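Local coordinates for toxin PAU_02230 (Photorhabdus asymbiotica subsp. asymbiotica ATCC 43949, PDB 6HV6), which is a bacterial toxin named PaTox, modelled here as a single chain that combines helices with antiparallel beta-sheets, at residues T186-K195 with L222-T232. The protein carries 1 engineered substitution. Numbering follows the deposited sequence.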
# COMPACT_ATOMS: atom_id res chain seq x y z
N THR A 186 1.52 6.34 6.21
CA THR A 186 0.19 5.86 5.78
C THR A 186 0.38 4.76 4.74
O THR A 186 0.12 4.95 3.55
CB THR A 186 -0.66 7.00 5.21
OG1 THR A 186 0.04 7.60 4.10
CG2 THR A 186 -0.97 8.06 6.24
N PRO A 187 0.88 3.60 5.16
CA PRO A 187 1.21 2.53 4.20
C PRO A 187 -0.07 1.96 3.61
O PRO A 187 -0.92 1.45 4.34
CB PRO A 187 1.95 1.49 5.05
CG PRO A 187 2.27 2.17 6.35
CD PRO A 187 1.23 3.23 6.54
N GLN A 188 -0.22 2.03 2.28
CA GLN A 188 -1.53 1.67 1.72
C GLN A 188 -1.81 0.18 1.87
O GLN A 188 -2.99 -0.22 1.94
CB GLN A 188 -1.65 2.08 0.24
CG GLN A 188 -0.70 1.35 -0.69
CD GLN A 188 -1.03 1.54 -2.17
OE1 GLN A 188 -2.12 2.00 -2.53
NE2 GLN A 188 -0.09 1.16 -3.04
N ASN A 189 -0.78 -0.66 1.95
CA ASN A 189 -1.03 -2.09 2.17
C ASN A 189 -1.70 -2.36 3.50
O ASN A 189 -2.40 -3.37 3.65
CB ASN A 189 0.27 -2.88 2.04
CG ASN A 189 0.69 -3.02 0.60
OD1 ASN A 189 -0.12 -2.80 -0.30
ND2 ASN A 189 1.95 -3.38 0.37
N LEU A 190 -1.52 -1.47 4.47
CA LEU A 190 -2.24 -1.62 5.72
C LEU A 190 -3.72 -1.32 5.54
O LEU A 190 -4.57 -2.12 5.93
CB LEU A 190 -1.64 -0.69 6.78
CG LEU A 190 -0.34 -1.17 7.42
CD1 LEU A 190 0.09 -0.20 8.51
CD2 LEU A 190 -0.55 -2.56 7.99
N TYR A 191 -4.05 -0.18 4.95
CA TYR A 191 -5.45 0.22 4.96
C TYR A 191 -6.23 -0.23 3.74
O TYR A 191 -7.46 -0.13 3.75
CB TYR A 191 -5.59 1.75 5.13
CG TYR A 191 -4.98 2.62 4.06
CD1 TYR A 191 -3.80 3.32 4.31
CD2 TYR A 191 -5.58 2.76 2.82
CE1 TYR A 191 -3.25 4.13 3.35
CE2 TYR A 191 -5.03 3.57 1.86
CZ TYR A 191 -3.86 4.25 2.13
OH TYR A 191 -3.29 5.04 1.18
N LEU A 192 -5.56 -0.75 2.70
CA LEU A 192 -6.29 -1.27 1.55
C LEU A 192 -6.70 -2.73 1.71
O LEU A 192 -7.39 -3.25 0.83
CB LEU A 192 -5.47 -1.13 0.27
CG LEU A 192 -5.48 0.28 -0.34
CD1 LEU A 192 -4.75 0.29 -1.68
CD2 LEU A 192 -6.91 0.81 -0.48
N LYS A 193 -6.29 -3.39 2.79
CA LYS A 193 -6.77 -4.74 3.10
C LYS A 193 -6.58 -5.69 1.92
O LYS A 193 -7.49 -6.43 1.54
CB LYS A 193 -8.23 -4.72 3.53
CG LYS A 193 -8.55 -3.86 4.73
CD LYS A 193 -10.04 -3.90 5.03
CE LYS A 193 -10.38 -2.98 6.17
NZ LYS A 193 -9.61 -1.72 5.99
N GLY A 194 -5.39 -5.66 1.32
CA GLY A 194 -5.10 -6.55 0.22
C GLY A 194 -5.75 -6.21 -1.10
O GLY A 194 -5.51 -6.91 -2.09
N LYS A 195 -6.58 -5.17 -1.16
CA LYS A 195 -7.12 -4.71 -2.43
C LYS A 195 -5.98 -4.20 -3.32
O LYS A 195 -4.89 -3.90 -2.83
CB LYS A 195 -8.16 -3.61 -2.21
CG LYS A 195 -9.45 -4.09 -1.53
CD LYS A 195 -10.33 -4.85 -2.51
CE LYS A 195 -11.68 -5.20 -1.90
NZ LYS A 195 -11.53 -6.24 -0.85
N LEU A 222 -7.09 8.47 4.95
CA LEU A 222 -6.59 7.28 4.26
C LEU A 222 -6.32 6.15 5.25
O LEU A 222 -6.79 5.02 5.07
CB LEU A 222 -5.30 7.61 3.49
CG LEU A 222 -5.50 8.43 2.21
CD1 LEU A 222 -4.17 8.96 1.67
CD2 LEU A 222 -6.23 7.60 1.17
N MET A 223 -5.56 6.44 6.31
CA MET A 223 -5.27 5.41 7.30
C MET A 223 -6.54 4.92 7.98
O MET A 223 -6.64 3.74 8.33
CB MET A 223 -4.26 5.98 8.31
CG MET A 223 -3.53 4.94 9.10
SD MET A 223 -2.55 3.78 8.11
CE MET A 223 -2.32 2.55 9.39
N GLY A 224 -7.54 5.79 8.16
CA GLY A 224 -8.78 5.35 8.77
C GLY A 224 -9.53 4.29 7.99
O GLY A 224 -10.35 3.56 8.56
N ILE A 225 -9.25 4.16 6.69
CA ILE A 225 -9.84 3.06 5.92
C ILE A 225 -9.47 1.71 6.52
O ILE A 225 -10.22 0.73 6.37
CB ILE A 225 -9.41 3.17 4.44
CG1 ILE A 225 -9.90 4.49 3.85
CG2 ILE A 225 -9.96 2.01 3.62
CD1 ILE A 225 -9.48 4.72 2.40
N TYR A 226 -8.34 1.64 7.24
CA TYR A 226 -7.98 0.42 7.97
C TYR A 226 -9.12 -0.04 8.87
O TYR A 226 -9.31 -1.24 9.07
CB TYR A 226 -6.71 0.65 8.80
CG TYR A 226 -6.27 -0.58 9.57
CD1 TYR A 226 -5.72 -1.68 8.92
CD2 TYR A 226 -6.40 -0.64 10.95
CE1 TYR A 226 -5.34 -2.82 9.61
CE2 TYR A 226 -6.01 -1.78 11.66
CZ TYR A 226 -5.47 -2.86 10.98
OH TYR A 226 -5.09 -3.98 11.68
N SER A 227 -9.91 0.89 9.40
CA SER A 227 -11.03 0.58 10.27
C SER A 227 -12.29 0.14 9.53
O SER A 227 -13.28 -0.20 10.20
CB SER A 227 -11.37 1.79 11.13
OG SER A 227 -10.43 1.93 12.18
N SER A 228 -12.31 0.15 8.20
CA SER A 228 -13.55 -0.17 7.50
C SER A 228 -13.95 -1.62 7.74
O SER A 228 -13.10 -2.52 7.75
CB SER A 228 -13.43 0.08 6.00
OG SER A 228 -14.70 -0.08 5.37
N ASN A 229 -15.24 -1.86 7.94
CA ASN A 229 -15.74 -3.22 7.96
C ASN A 229 -16.34 -3.60 6.62
O ASN A 229 -17.03 -4.62 6.52
CB ASN A 229 -16.75 -3.42 9.09
CG ASN A 229 -18.09 -2.76 8.81
OD1 ASN A 229 -18.16 -1.77 8.07
ND2 ASN A 229 -19.16 -3.31 9.39
N ASP A 230 -16.11 -2.79 5.59
CA ASP A 230 -16.68 -3.05 4.27
C ASP A 230 -16.03 -2.06 3.31
O ASP A 230 -16.63 -1.04 2.98
CB ASP A 230 -18.21 -2.89 4.29
CG ASP A 230 -18.88 -3.31 2.98
OD1 ASP A 230 -18.18 -3.80 2.07
OD2 ASP A 230 -20.11 -3.13 2.87
N ILE A 231 -14.80 -2.35 2.88
CA ILE A 231 -14.02 -1.31 2.22
C ILE A 231 -14.65 -0.90 0.90
O ILE A 231 -14.55 0.27 0.49
CB ILE A 231 -12.56 -1.77 2.03
CG1 ILE A 231 -11.72 -0.63 1.47
CG2 ILE A 231 -12.48 -3.01 1.14
CD1 ILE A 231 -10.25 -0.96 1.37
N THR A 232 -15.35 -1.82 0.22
CA THR A 232 -15.97 -1.46 -1.05
C THR A 232 -17.15 -0.51 -0.86
O THR A 232 -17.64 0.04 -1.85
CB THR A 232 -16.41 -2.72 -1.81
OG1 THR A 232 -17.40 -3.43 -1.06
CG2 THR A 232 -15.22 -3.63 -2.07
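Tyr191 lies with one ring face against helix 215-224 at Leu222, whose O sits 3.2 Å from Tyr191 CG, displaced toward the rim. Leu222 CB makes a CH-pi contact over the ring, while Gln188 CA backs the opposite face, so the ring is sandwiched. A chi1 of 61° places CG between the backbone N and carbonyl carbon and so sets the ring over Leu222. Tyr191 CB meets Ile225 CB and Tyr226 CB. Met223 SD comes to the ring's edge, 4.0 Å from Tyr191 CD1, a Met-aromatic contact. The Tyr226 ring turns its edge to Leu190 O, in plane. Ile231 CD1 packs into the backbone, 3.7 Å from Leu192 O.

At the more solvent-open rim a polar anchor replaces packing: Lys193 bends at chi4 to bring NZ to Ile225 O at 2.6 Å, though its poor order makes that position less certain. Lys195 and Ile231 CG2 slide past each other in opposite directions.

The contact joins short helix 188-191 and its following type I' turn, Leu192-Lys195, to helix 215-224 and the loop holding the Ser228 ST turn. Helix 144-176 packs on Pro187 and Leu190, Tyr237 of helix 235-244 meets Leu192 and Ile231, and Thr186 pairs through its backbone with Tyr312, beside edge strand 182-185 of the large antiparallel sheet.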